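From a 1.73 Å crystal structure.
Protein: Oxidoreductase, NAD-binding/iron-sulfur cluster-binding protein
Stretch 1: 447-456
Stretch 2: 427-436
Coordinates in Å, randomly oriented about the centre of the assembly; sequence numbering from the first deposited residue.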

# COMPACT_ATOMS: atom_id res chain seq x y z
N SER A 447 -5.69 2.89 -8.58
CA SER A 447 -4.58 1.94 -8.69
C SER A 447 -3.60 2.10 -7.56
O SER A 447 -2.98 1.11 -7.12
CB SER A 447 -3.87 2.11 -10.08
OG SER A 447 -4.64 1.59 -11.14
N GLN A 448 -3.42 3.31 -7.04
CA GLN A 448 -2.60 3.51 -5.85
C GLN A 448 -3.22 2.86 -4.64
O GLN A 448 -2.53 2.18 -3.85
CB GLN A 448 -2.36 5.00 -5.57
CG GLN A 448 -1.41 5.68 -6.57
CD GLN A 448 -0.75 6.96 -6.01
OE1 GLN A 448 -1.26 8.07 -6.21
NE2 GLN A 448 0.38 6.79 -5.26
N SER A 449 -4.50 2.99 -4.48
CA SER A 449 -5.24 2.29 -3.38
C SER A 449 -5.14 0.79 -3.49
O SER A 449 -4.83 0.09 -2.52
CB SER A 449 -6.73 2.69 -3.39
OG SER A 449 -6.87 4.04 -3.08
N MET A 450 -5.35 0.27 -4.69
CA MET A 450 -5.43 -1.20 -4.88
C MET A 450 -4.10 -1.87 -4.75
O MET A 450 -4.03 -2.99 -4.25
CB MET A 450 -6.05 -1.54 -6.25
CG MET A 450 -7.53 -1.20 -6.41
SD MET A 450 -8.58 -2.14 -5.25
CE MET A 450 -9.63 -0.80 -4.56
N ARG A 451 -3.03 -1.24 -5.26
CA ARG A 451 -1.71 -1.79 -5.04
C ARG A 451 -1.46 -2.02 -3.54
O ARG A 451 -1.04 -3.06 -3.12
CB ARG A 451 -0.63 -0.87 -5.58
CG ARG A 451 0.78 -1.26 -5.13
CD ARG A 451 1.83 -0.21 -5.26
NE ARG A 451 2.99 -0.48 -4.43
CZ ARG A 451 3.07 -0.10 -3.14
NH1 ARG A 451 2.09 0.64 -2.58
NH2 ARG A 451 4.13 -0.39 -2.42
N ALA A 452 -1.77 -1.03 -2.73
CA ALA A 452 -1.52 -1.13 -1.30
C ALA A 452 -2.43 -2.19 -0.67
O ALA A 452 -1.99 -2.90 0.21
CB ALA A 452 -1.68 0.26 -0.67
N TYR A 453 -3.68 -2.22 -1.09
CA TYR A 453 -4.66 -3.24 -0.64
C TYR A 453 -4.20 -4.65 -1.01
O TYR A 453 -4.17 -5.54 -0.16
CB TYR A 453 -5.97 -3.01 -1.31
CG TYR A 453 -6.79 -1.92 -0.68
CD1 TYR A 453 -6.70 -1.67 0.65
CD2 TYR A 453 -7.71 -1.25 -1.41
CE1 TYR A 453 -7.51 -0.72 1.23
CE2 TYR A 453 -8.50 -0.27 -0.86
CZ TYR A 453 -8.45 -0.03 0.47
OH TYR A 453 -9.32 0.92 1.10
N MET A 454 -3.74 -4.82 -2.24
CA MET A 454 -3.26 -6.08 -2.69
C MET A 454 -2.00 -6.52 -1.98
O MET A 454 -1.93 -7.67 -1.49
CB MET A 454 -3.05 -6.02 -4.22
CG MET A 454 -2.54 -7.30 -4.91
SD MET A 454 -0.76 -7.39 -4.76
CE MET A 454 -0.13 -5.75 -5.44
N ARG A 455 -1.04 -5.65 -1.86
CA ARG A 455 0.20 -5.98 -1.18
C ARG A 455 -0.02 -6.30 0.28
O ARG A 455 0.56 -7.29 0.83
CB ARG A 455 1.18 -4.84 -1.29
CG ARG A 455 2.52 -5.03 -0.62
CD ARG A 455 3.32 -6.22 -1.15
NE ARG A 455 3.34 -6.26 -2.63
CZ ARG A 455 4.05 -5.41 -3.41
NH1 ARG A 455 4.80 -4.46 -2.85
NH2 ARG A 455 3.99 -5.51 -4.75
N GLY A 456 -0.84 -5.50 0.96
CA GLY A 456 -1.20 -5.77 2.36
C GLY A 456 -1.88 -7.15 2.57
O GLY A 456 -1.51 -7.86 3.46
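Stretch 2, residues 427-436: LIDQGYETME

Stretch 1 is helical throughout, with i to i+4 bonds such as R451 N to S447 O (3.0 Å) and G456 N to A452 O (2.9 Å). Stretch 2 changes conformation along its length: 427-429 is extended, Q430 and G431 link the strand to the helix that follows, and this second helix starts at Y432 with G431 as its N-cap. The strand runs roughly against the helix of stretch 1, its N-to-C direction at 139° to the helix axis and its closest approach 8.4 Å. The CA pairs Q448-Q430 (5.9 Å) and A452-I428 (5.7 Å) fix the register: later residues of stretch 1 meet earlier residues of stretch 2.

S447 does not reach stretch 2; its side chain stays 7.4 Å or more away. Q448 points its CA-to-CB bond toward stretch 2, and its amide reaches the linker: NE2 donates to Q430 O (3.1 Å) and, weakly, to G431 O (3.2 Å). Beyond the linker, Q448 CD lies 3.6 Å from T434 CG2 and Q448 OE1 3.7 Å from M435 CA. S449 points away, yet one water links the two side chains, accepting from S449 OG (2.9 Å) and donating to Q430 OE1 (2.8 Å).

The CA-to-CB bond of R451 points sideways to stretch 2, but its extended side chain (chi1 to chi3 all t) brings NH1 to D429 O at 2.9 Å, a hydrogen bond made near the guanidinium plane. A second water accepts from R451 NH1 (2.8 Å) and donates to both Q448 O (2.7 Å) and Q430 O (2.6 Å), tying the helix backbone to the linker.

The CA-to-CB bond of A452 points toward stretch 2, where CB packs against I428 CG2 at 4.0 Å and lies 4.2 Å from Q430 CG. One turn later, I428 also lies against R455 and G456: R455 CG is 4.3 Å from I428 CD1, and G456 CA is 4.0 Å from I428 CG1. The contact buries 498 Å², both sides summed.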

# COMPACT_ATOMS: atom_id res chain seq x y z
N LEU A 427 1.01 -1.04 7.92
CA LEU A 427 0.81 0.06 6.98
C LEU A 427 1.67 -0.19 5.72
O LEU A 427 2.82 -0.55 5.83
CB LEU A 427 1.13 1.36 7.59
CG LEU A 427 0.45 1.85 8.86
CD1 LEU A 427 0.97 3.30 9.15
CD2 LEU A 427 -1.05 1.87 8.72
N ILE A 428 1.07 0.04 4.59
CA ILE A 428 1.71 0.00 3.27
C ILE A 428 1.65 1.42 2.71
O ILE A 428 0.57 1.98 2.58
CB ILE A 428 1.00 -0.98 2.33
CG1 ILE A 428 0.84 -2.37 2.95
CG2 ILE A 428 1.73 -1.04 1.01
CD1 ILE A 428 2.19 -3.02 3.18
N ASP A 429 2.81 1.95 2.38
CA ASP A 429 2.98 3.29 1.82
C ASP A 429 2.33 3.28 0.42
O ASP A 429 2.61 2.42 -0.40
CB ASP A 429 4.46 3.67 1.75
CG ASP A 429 4.68 5.10 1.34
OD1 ASP A 429 3.76 5.74 0.70
OD2 ASP A 429 5.82 5.59 1.57
N GLN A 430 1.39 4.19 0.19
CA GLN A 430 0.74 4.29 -1.11
C GLN A 430 1.66 4.78 -2.27
O GLN A 430 1.32 4.50 -3.44
CB GLN A 430 -0.47 5.16 -1.10
CG GLN A 430 -1.67 4.46 -0.47
CD GLN A 430 -3.02 5.03 -0.96
OE1 GLN A 430 -3.21 5.31 -2.13
NE2 GLN A 430 -3.95 5.18 -0.01
N GLY A 431 2.75 5.44 -1.94
CA GLY A 431 3.75 5.82 -2.91
C GLY A 431 3.85 7.32 -3.13
O GLY A 431 3.04 7.87 -3.87
N TYR A 432 4.90 7.94 -2.59
CA TYR A 432 5.10 9.36 -2.72
C TYR A 432 5.26 9.83 -4.18
O TYR A 432 4.62 10.80 -4.61
CB TYR A 432 6.28 9.85 -1.87
CG TYR A 432 6.53 11.36 -2.05
CD1 TYR A 432 5.72 12.29 -1.47
CD2 TYR A 432 7.54 11.82 -2.86
CE1 TYR A 432 5.94 13.61 -1.62
CE2 TYR A 432 7.73 13.15 -3.07
CZ TYR A 432 6.95 14.05 -2.41
OH TYR A 432 7.18 15.39 -2.63
N GLU A 433 6.05 9.10 -4.96
CA GLU A 433 6.52 9.65 -6.26
C GLU A 433 5.39 9.58 -7.29
O GLU A 433 5.20 10.55 -8.02
CB GLU A 433 7.73 8.92 -6.77
CG GLU A 433 9.02 9.41 -6.09
CD GLU A 433 9.27 8.87 -4.64
OE1 GLU A 433 10.25 9.36 -3.93
OE2 GLU A 433 8.46 7.96 -4.20
N THR A 434 4.57 8.55 -7.25
CA THR A 434 3.43 8.49 -8.11
C THR A 434 2.41 9.59 -7.75
O THR A 434 1.89 10.30 -8.60
CB THR A 434 2.76 7.13 -8.10
OG1 THR A 434 3.63 6.19 -8.72
CG2 THR A 434 1.46 7.12 -8.86
N MET A 435 2.15 9.78 -6.45
CA MET A 435 1.20 10.77 -6.05
C MET A 435 1.65 12.17 -6.42
O MET A 435 0.79 13.06 -6.61
CB MET A 435 0.92 10.65 -4.51
CG MET A 435 -0.47 11.01 -4.10
SD MET A 435 -0.76 10.57 -2.29
CE MET A 435 -0.76 8.77 -2.33
N GLU A 436 2.95 12.41 -6.50
CA GLU A 436 3.46 13.71 -6.90
C GLU A 436 3.03 14.11 -8.32
O GLU A 436 2.83 15.25 -8.57
CB GLU A 436 5.01 13.74 -6.81
CG GLU A 436 5.54 14.18 -5.45
CD GLU A 436 4.88 15.52 -4.89
OE1 GLU A 436 3.97 15.47 -3.98
OE2 GLU A 436 5.25 16.64 -5.40
O HOH W 1 0.14 2.19 -3.84
O HOH W 2 -5.35 6.52 -3.43